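Local coordinates for protein beta-lactamase OXA-2 (Salmonella typhimurium, PDB 1K38) that hydrolyses beta-lactam antibiotics, including oxacillin, as a class D serine penicillinase that confers resistance on its bacterial host, at residues D91-M96 against K173-V178; E149-L154 against F211-I216; W184-K189 against G197-W202. All blocks are in the same frame, centred on the assembly; numbering follows the deposited sequence. Where two conformers were deposited one is given.

Contact 1 (D91-M96 against K173-V178); sequences DLRSAM and KDLMIV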
# COMPACT_ATOMS: atom_id res chain seq x y z
N ASP A 91 -6.99 11.37 -10.56
CA ASP A 91 -7.29 9.95 -10.54
C ASP A 91 -7.68 9.72 -9.08
O ASP A 91 -7.62 10.66 -8.28
CB ASP A 91 -6.11 9.05 -10.95
CG ASP A 91 -4.80 9.39 -10.26
OD1 ASP A 91 -4.79 9.97 -9.15
OD2 ASP A 91 -3.74 9.05 -10.84
N LEU A 92 -8.10 8.52 -8.72
CA LEU A 92 -8.51 8.28 -7.34
C LEU A 92 -7.45 8.60 -6.30
O LEU A 92 -7.77 9.14 -5.24
CB LEU A 92 -8.96 6.84 -7.15
CG LEU A 92 -10.37 6.49 -7.63
CD1 LEU A 92 -10.61 5.01 -7.39
CD2 LEU A 92 -11.41 7.33 -6.90
N ARG A 93 -6.20 8.26 -6.57
CA ARG A 93 -5.15 8.51 -5.59
C ARG A 93 -4.90 9.99 -5.35
O ARG A 93 -4.72 10.41 -4.21
CB ARG A 93 -3.85 7.80 -5.98
CG ARG A 93 -2.90 7.62 -4.79
CD ARG A 93 -1.67 6.80 -5.17
NE ARG A 93 -2.01 5.44 -5.59
CZ ARG A 93 -2.17 4.41 -4.76
NH1 ARG A 93 -2.02 4.58 -3.45
NH2 ARG A 93 -2.48 3.21 -5.24
N SER A 94 -4.89 10.78 -6.42
CA SER A 94 -4.66 12.21 -6.24
C SER A 94 -5.86 12.83 -5.55
O SER A 94 -5.70 13.72 -4.72
CB SER A 94 -4.40 12.90 -7.59
OG SER A 94 -5.53 12.84 -8.44
N ALA A 95 -7.06 12.35 -5.88
CA ALA A 95 -8.28 12.88 -5.28
C ALA A 95 -8.31 12.62 -3.77
O ALA A 95 -8.74 13.47 -3.00
CB ALA A 95 -9.51 12.27 -5.95
N MET A 96 -7.84 11.44 -3.39
CA MET A 96 -7.80 11.02 -2.00
C MET A 96 -6.73 11.81 -1.24
O MET A 96 -7.00 12.38 -0.18
CB MET A 96 -7.46 9.52 -1.92
CG MET A 96 -7.59 8.91 -0.54
SD MET A 96 -9.30 8.58 -0.11
CE MET A 96 -9.52 6.95 -0.83
N LYS A 173 -7.75 0.80 0.79
CA LYS A 173 -6.68 0.76 1.79
C LYS A 173 -5.34 1.15 1.16
O LYS A 173 -4.47 1.71 1.83
CB LYS A 173 -6.59 -0.62 2.46
CG LYS A 173 -7.71 -0.83 3.47
CD LYS A 173 -7.62 -2.16 4.20
CE LYS A 173 -8.03 -3.32 3.31
NZ LYS A 173 -8.05 -4.62 4.05
N ASP A 174 -5.18 0.86 -0.12
CA ASP A 174 -3.95 1.23 -0.80
C ASP A 174 -3.93 2.74 -1.04
O ASP A 174 -2.91 3.40 -0.86
CB ASP A 174 -3.81 0.48 -2.12
CG ASP A 174 -2.37 0.42 -2.58
OD1 ASP A 174 -1.69 -0.62 -2.33
OD2 ASP A 174 -1.92 1.42 -3.15
N LEU A 175 -5.07 3.30 -1.44
CA LEU A 175 -5.18 4.74 -1.69
C LEU A 175 -4.88 5.55 -0.42
O LEU A 175 -4.39 6.68 -0.49
CB LEU A 175 -6.58 5.08 -2.22
CG LEU A 175 -6.92 4.49 -3.59
CD1 LEU A 175 -8.40 4.72 -3.91
CD2 LEU A 175 -6.04 5.12 -4.66
N MET A 176 -5.15 4.95 0.74
CA MET A 176 -4.93 5.59 2.03
C MET A 176 -3.47 5.64 2.48
O MET A 176 -3.15 6.30 3.47
CB MET A 176 -5.74 4.86 3.12
CG MET A 176 -7.25 5.05 3.04
SD MET A 176 -8.11 3.96 4.18
CE MET A 176 -7.49 4.54 5.77
N ILE A 177 -2.57 4.96 1.78
CA ILE A 177 -1.17 4.96 2.19
C ILE A 177 -0.58 6.36 2.21
O ILE A 177 -0.60 7.08 1.20
CB ILE A 177 -0.32 4.06 1.29
CG1 ILE A 177 -0.79 2.60 1.44
CG2 ILE A 177 1.15 4.17 1.68
CD1 ILE A 177 -0.25 1.68 0.35
N VAL A 178 -0.03 6.74 3.36
CA VAL A 178 0.58 8.05 3.55
C VAL A 178 2.09 7.94 3.78
O VAL A 178 2.84 8.84 3.40
CB VAL A 178 -0.05 8.78 4.76
CG1 VAL A 178 0.70 10.07 5.06
CG2 VAL A 178 -1.51 9.08 4.47
O HOH W 1 -1.74 6.91 -1.44
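Leu175, near the C-terminal end of helix 166-175, lies at the centre of this contact and meets helix 92-97 with both branches of its side chain. Leu175 CG stands anti to the carbonyl carbon (chi1 -65°), and Leu175 CD2 presses on the backbone of Arg93, 3.6 Å from Arg93 CA. The other branch, Leu175 CD1, reaches Leu92 CB at 3.9 Å. Met96, bent at chi2 and chi3, brings its methyl CE to 3.8 Å from Leu175 CB, crossing the leucine at about a right angle.

Arg93 supplies the polar half. Its chain leaves anti to the backbone N and turns at chi3 (-62°), which lays one guanidinium face over Leu175 CD2. The edge grips Asp174 end-on: Arg93 NH2 bonds to Asp174 OD2 at 2.8 Å in a salt bridge, while Arg93 NH1 donates to Asp174 O at 3.0 Å. The guanidinium and carboxylate planes stand 83° apart, so this is no flat two-oxygen pairing. Asp174 O also accepts from Ile177 N, and a water bound to Arg93 NH1 donates to Leu175 O and Ile177 O, so the arginine spans the passage from helix to strand. Asp174 OD2 has a second cationic partner, Arg187 of the second subunit, which places the salt bridge at the dimer interface.

A capping box, with Ser94 N bonded to Asp91 OD1 at 2.8 Å and Asp91 N to Ser94 OG at 3.0 Å, starts helix 92-97. This capped short helix docks where helix 166-175 passes into strand 177-181, the sheet's outermost strand within this chain, in the penicillin-binding transpeptidase fold.

Contact 2 (E149-L154 against F211-I216); sequences EQIAFL and FFALNI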
# COMPACT_ATOMS: atom_id res chain seq x y z
N GLU A 149 -16.86 5.84 16.40
CA GLU A 149 -17.51 5.19 15.27
C GLU A 149 -16.54 5.08 14.08
O GLU A 149 -16.61 4.13 13.30
CB GLU A 149 -18.77 5.95 14.88
CG GLU A 149 -19.87 5.85 15.93
CD GLU A 149 -21.12 6.60 15.55
OE1 GLU A 149 -21.02 7.77 15.13
OE2 GLU A 149 -22.22 6.02 15.68
N GLN A 150 -15.64 6.05 13.95
CA GLN A 150 -14.65 6.00 12.87
C GLN A 150 -13.74 4.80 13.10
O GLN A 150 -13.38 4.09 12.17
CB GLN A 150 -13.81 7.28 12.83
CG GLN A 150 -14.57 8.52 12.38
CD GLN A 150 -14.30 8.91 10.94
OE1 GLN A 150 -14.00 8.06 10.10
NE2 GLN A 150 -14.41 10.21 10.64
N ILE A 151 -13.36 4.58 14.36
CA ILE A 151 -12.50 3.45 14.70
C ILE A 151 -13.18 2.14 14.32
O ILE A 151 -12.58 1.29 13.66
CB ILE A 151 -12.17 3.42 16.22
CG1 ILE A 151 -11.30 4.62 16.60
CG2 ILE A 151 -11.47 2.11 16.57
CD1 ILE A 151 -9.87 4.54 16.11
N ALA A 152 -14.44 1.99 14.71
CA ALA A 152 -15.18 0.78 14.40
C ALA A 152 -15.24 0.54 12.90
O ALA A 152 -15.08 -0.58 12.43
CB ALA A 152 -16.59 0.85 14.98
N PHE A 153 -15.48 1.61 12.14
CA PHE A 153 -15.55 1.50 10.69
C PHE A 153 -14.20 1.10 10.10
O PHE A 153 -14.13 0.21 9.25
CB PHE A 153 -15.99 2.84 10.08
CG PHE A 153 -15.83 2.90 8.59
CD1 PHE A 153 -16.68 2.17 7.76
CD2 PHE A 153 -14.80 3.64 8.02
CE1 PHE A 153 -16.50 2.18 6.38
CE2 PHE A 153 -14.61 3.65 6.64
CZ PHE A 153 -15.47 2.92 5.82
N LEU A 154 -13.13 1.75 10.55
CA LEU A 154 -11.79 1.46 10.04
C LEU A 154 -11.37 0.02 10.31
O LEU A 154 -10.71 -0.61 9.48
CB LEU A 154 -10.77 2.41 10.67
CG LEU A 154 -10.91 3.88 10.25
CD1 LEU A 154 -10.02 4.74 11.14
CD2 LEU A 154 -10.55 4.05 8.78
N PHE A 211 -5.04 1.54 15.46
CA PHE A 211 -6.00 2.46 14.86
C PHE A 211 -6.10 3.76 15.63
O PHE A 211 -5.93 3.78 16.85
CB PHE A 211 -7.38 1.82 14.80
CG PHE A 211 -7.43 0.56 14.01
CD1 PHE A 211 -7.03 -0.65 14.58
CD2 PHE A 211 -7.82 0.57 12.68
CE1 PHE A 211 -7.03 -1.83 13.83
CE2 PHE A 211 -7.82 -0.59 11.92
CZ PHE A 211 -7.42 -1.80 12.50
N PHE A 212 -6.38 4.85 14.93
CA PHE A 212 -6.54 6.14 15.58
C PHE A 212 -7.60 6.98 14.90
O PHE A 212 -7.86 6.84 13.70
CB PHE A 212 -5.23 6.92 15.61
CG PHE A 212 -4.70 7.29 14.25
CD1 PHE A 212 -3.80 6.47 13.60
CD2 PHE A 212 -5.13 8.46 13.62
CE1 PHE A 212 -3.31 6.80 12.34
CE2 PHE A 212 -4.65 8.81 12.36
CZ PHE A 212 -3.73 7.97 11.71
N ALA A 213 -8.23 7.84 15.69
CA ALA A 213 -9.24 8.74 15.18
C ALA A 213 -9.20 9.97 16.07
O ALA A 213 -9.53 9.91 17.25
CB ALA A 213 -10.63 8.09 15.22
N LEU A 214 -8.75 11.08 15.49
CA LEU A 214 -8.65 12.33 16.21
C LEU A 214 -9.41 13.44 15.52
O LEU A 214 -9.49 13.47 14.30
CB LEU A 214 -7.18 12.78 16.32
CG LEU A 214 -6.90 14.25 16.73
CD1 LEU A 214 -5.58 14.33 17.47
CD2 LEU A 214 -6.87 15.17 15.50
N ASN A 215 -10.02 14.31 16.31
CA ASN A 215 -10.65 15.49 15.74
C ASN A 215 -10.37 16.63 16.70
O ASN A 215 -10.22 16.42 17.91
CB ASN A 215 -12.15 15.33 15.39
CG ASN A 215 -13.05 15.11 16.60
OD1 ASN A 215 -13.12 15.94 17.51
ND2 ASN A 215 -13.78 14.00 16.58
N ILE A 216 -10.22 17.82 16.14
CA ILE A 216 -9.94 19.02 16.93
C ILE A 216 -10.68 20.20 16.34
O ILE A 216 -11.00 20.21 15.16
CB ILE A 216 -8.43 19.39 16.91
CG1 ILE A 216 -7.92 19.49 15.47
CG2 ILE A 216 -7.63 18.38 17.72
CD1 ILE A 216 -6.53 20.08 15.35
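Phe211 opens the strand's side of the contact with its CB directed at helix 147-158. Its ring, with CG anti to the carbonyl carbon, extends alongside Leu154: CD2 of Phe211 is 4.0 Å from Leu154 CB, and CE2 of the same Phe211 ring comes to 3.8 Å from Leu154 O.

At Phe212 the side chain turns away toward helix 226-238, which packs on one face of the central sheet of the transpeptidase-like fold while helix 147-158 packs on the other, so the Phe212 backbone makes the contact. Ile151 CD1 rests 3.5 Å from Phe212 C: CG1 lies anti to the carbonyl carbon (chi1 -67°) and chi2 (-72°) folds CD1 over toward the strand. Leu154 CD1 approaches the carbonyl of the same residue, 4.0 Å from Phe212 O.

Ala213 points back to the helix and is the point of closest backbone approach, Ala213 CA being 6.2 Å from Ile151 CA. The methyl CB of Ala213 sits 3.7 Å from Ile151 CD1 and 4.1 Å from Gln150 CB. Gln150 thus contributes its aliphatic base, while its amide nitrogen is bound to Thr52. Beyond Ala213 the strand diverges from the helix, their directions 148° apart.

With no hydrogen bond crossing between the segments and every touching residue buried, the union depends on hydrocarbon packing, the strand's amides and carbonyls being engaged by neighbouring strands 21-27 and 196-205.

Contact 3 (W184-K189 against G197-W202); sequences WILRAK and GWWVGW
Four backbone hydrogen bonds in two pairs fix the tight part of this antiparallel pairing. Arg187 N bonds to Trp202 O at 2.9 Å and Trp202 N to Arg187 O at 2.8 Å, each nearly along the C=O axis. Lys189 and Val200 form the other hydrogen-bonded pair; Val200 N reaches Lys189 O over a longer 3.2 Å, from above the carbonyl plane. Between them, at the non-hydrogen-bonded pair, Ala188 CA and Gly201 CA are 4.0 Å apart, and Gly201 CA lies 3.1 Å from Arg187 O in a CA-H...O contact. This pinch is possible because Gly201 has no side chain.

Two tryptophans close over opposite faces. On the Ala188 face, Trp199 brings NE1 to 3.4 Å from Ala188 CB, and Trp199 CH2 meets Leu186 CD2 at 3.9 Å. On the Arg187 face, the extended arginine crosses Trp202 obliquely, CG over one ring face near the rim and Arg187 CD 3.6 Å from Trp202 CZ2. Glu204 takes a salt bridge from Arg187 NE and a hydrogen bond from Trp202 NE1, while Arg187 NH2 bonds to Lys173 O.

The pairing loosens at the ends: Ile185 has marginal contact, partly exposed Trp184 stacks instead on Trp205, and Trp198 sends its indole away to Ser48. The whole is a beta hairpin of the penicillin-recognising fold, whose first strand carries Lys189, start of the Lys-Thr-Gly motif that by similarity binds substrate.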
# COMPACT_ATOMS: atom_id res chain seq x y z
N TRP A 184 6.43 -1.32 8.58
CA TRP A 184 5.24 -0.59 9.02
C TRP A 184 4.60 0.21 7.88
O TRP A 184 5.30 0.71 7.00
CB TRP A 184 5.57 0.34 10.19
CG TRP A 184 6.57 1.40 9.90
CD1 TRP A 184 7.93 1.28 9.92
CD2 TRP A 184 6.30 2.76 9.51
NE1 TRP A 184 8.52 2.48 9.58
CE2 TRP A 184 7.54 3.40 9.32
CE3 TRP A 184 5.12 3.49 9.31
CZ2 TRP A 184 7.64 4.74 8.94
CZ3 TRP A 184 5.22 4.82 8.93
CH2 TRP A 184 6.47 5.43 8.75
N ILE A 185 3.28 0.32 7.92
CA ILE A 185 2.54 1.06 6.90
C ILE A 185 1.49 1.95 7.56
O ILE A 185 0.66 1.49 8.33
CB ILE A 185 1.82 0.10 5.92
CG1 ILE A 185 2.84 -0.81 5.24
CG2 ILE A 185 1.07 0.91 4.85
CD1 ILE A 185 2.22 -1.88 4.35
N LEU A 186 1.55 3.24 7.24
CA LEU A 186 0.60 4.20 7.78
C LEU A 186 -0.46 4.50 6.73
O LEU A 186 -0.13 4.96 5.64
CB LEU A 186 1.32 5.50 8.17
CG LEU A 186 0.44 6.70 8.59
CD1 LEU A 186 -0.31 6.38 9.88
CD2 LEU A 186 1.33 7.92 8.80
N ARG A 187 -1.71 4.21 7.06
CA ARG A 187 -2.84 4.44 6.16
C ARG A 187 -3.75 5.42 6.88
O ARG A 187 -4.19 5.16 8.00
CB ARG A 187 -3.60 3.14 5.88
CG ARG A 187 -2.72 1.99 5.39
CD ARG A 187 -3.58 0.78 5.03
NE ARG A 187 -2.80 -0.46 4.95
CZ ARG A 187 -2.26 -0.95 3.85
NH1 ARG A 187 -1.57 -2.09 3.91
NH2 ARG A 187 -2.40 -0.33 2.68
N ALA A 188 -4.05 6.55 6.25
CA ALA A 188 -4.89 7.54 6.91
C ALA A 188 -5.58 8.50 5.96
O ALA A 188 -5.32 8.50 4.76
CB ALA A 188 -4.05 8.32 7.91
N LYS A 189 -6.48 9.31 6.51
CA LYS A 189 -7.21 10.29 5.73
C LYS A 189 -7.53 11.50 6.60
O LYS A 189 -8.04 11.37 7.72
CB LYS A 189 -8.52 9.70 5.20
CG LYS A 189 -9.30 10.64 4.29
CD LYS A 189 -8.65 10.73 2.92
CE LYS A 189 -9.08 11.99 2.18
NZ LYS A 189 -8.46 13.20 2.79
N GLY A 197 -11.47 19.59 12.42
CA GLY A 197 -10.48 18.88 11.63
C GLY A 197 -10.29 17.45 12.11
O GLY A 197 -10.35 17.19 13.31
N TRP A 198 -10.07 16.53 11.18
CA TRP A 198 -9.88 15.11 11.50
C TRP A 198 -8.60 14.50 10.93
O TRP A 198 -8.02 15.00 9.97
CB TRP A 198 -10.95 14.22 10.85
CG TRP A 198 -12.37 14.32 11.25
CD1 TRP A 198 -13.33 15.12 10.69
CD2 TRP A 198 -13.04 13.47 12.18
NE1 TRP A 198 -14.57 14.80 11.20
CE2 TRP A 198 -14.42 13.80 12.12
CE3 TRP A 198 -12.62 12.46 13.06
CZ2 TRP A 198 -15.38 13.14 12.90
CZ3 TRP A 198 -13.58 11.81 13.84
CH2 TRP A 198 -14.94 12.16 13.75
N TRP A 199 -8.19 13.40 11.54
CA TRP A 199 -7.13 12.56 11.01
C TRP A 199 -7.49 11.20 11.58
O TRP A 199 -7.53 11.02 12.80
CB TRP A 199 -5.70 12.95 11.39
CG TRP A 199 -4.72 12.33 10.38
CD1 TRP A 199 -4.92 12.17 9.03
CD2 TRP A 199 -3.39 11.85 10.64
NE1 TRP A 199 -3.81 11.62 8.44
CE2 TRP A 199 -2.85 11.42 9.40
CE3 TRP A 199 -2.60 11.74 11.79
CZ2 TRP A 199 -1.56 10.89 9.28
CZ3 TRP A 199 -1.32 11.22 11.67
CH2 TRP A 199 -0.81 10.80 10.43
N VAL A 200 -7.82 10.27 10.69
CA VAL A 200 -8.19 8.93 11.11
C VAL A 200 -7.44 7.93 10.25
O VAL A 200 -7.07 8.23 9.11
CB VAL A 200 -9.71 8.68 10.98
CG1 VAL A 200 -10.47 9.79 11.69
CG2 VAL A 200 -10.12 8.60 9.51
N GLY A 201 -7.20 6.74 10.79
CA GLY A 201 -6.49 5.73 10.04
C GLY A 201 -5.84 4.73 10.97
O GLY A 201 -6.35 4.49 12.06
N TRP A 202 -4.74 4.14 10.55
CA TRP A 202 -4.03 3.18 11.38
C TRP A 202 -2.62 2.95 10.87
O TRP A 202 -2.28 3.31 9.74
CB TRP A 202 -4.79 1.84 11.44
CG TRP A 202 -4.81 1.02 10.16
CD1 TRP A 202 -3.83 0.17 9.70
CD2 TRP A 202 -5.89 0.92 9.22
NE1 TRP A 202 -4.25 -0.44 8.54
CE2 TRP A 202 -5.50 -0.00 8.22
CE3 TRP A 202 -7.16 1.53 9.12
CZ2 TRP A 202 -6.33 -0.34 7.14
CZ3 TRP A 202 -7.98 1.19 8.04
CH2 TRP A 202 -7.56 0.27 7.07

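The three contacts meet on one mixed sheet. Contact 3 is a hairpin of that sheet, nested within the chain loop closed by contact 2. The two join where Phe212 N lies 2.9 Å from Gly201 O, a probable hydrogen bond between adjacent strands. Contact 1 reaches the hairpin's other flank through Met176 O, 2.9 Å from Ala188 N, and contacts 1 and 3 both touch the second subunit. Contacts 1 and 2 lie about 18 Å apart, centre to centre. All approach the catalytic region: the side chain of Ser51, the predicted nucleophile, is about 4 Å from that of Lys189, 8 Å from that of Met96 and 9 Å from that of Gln150.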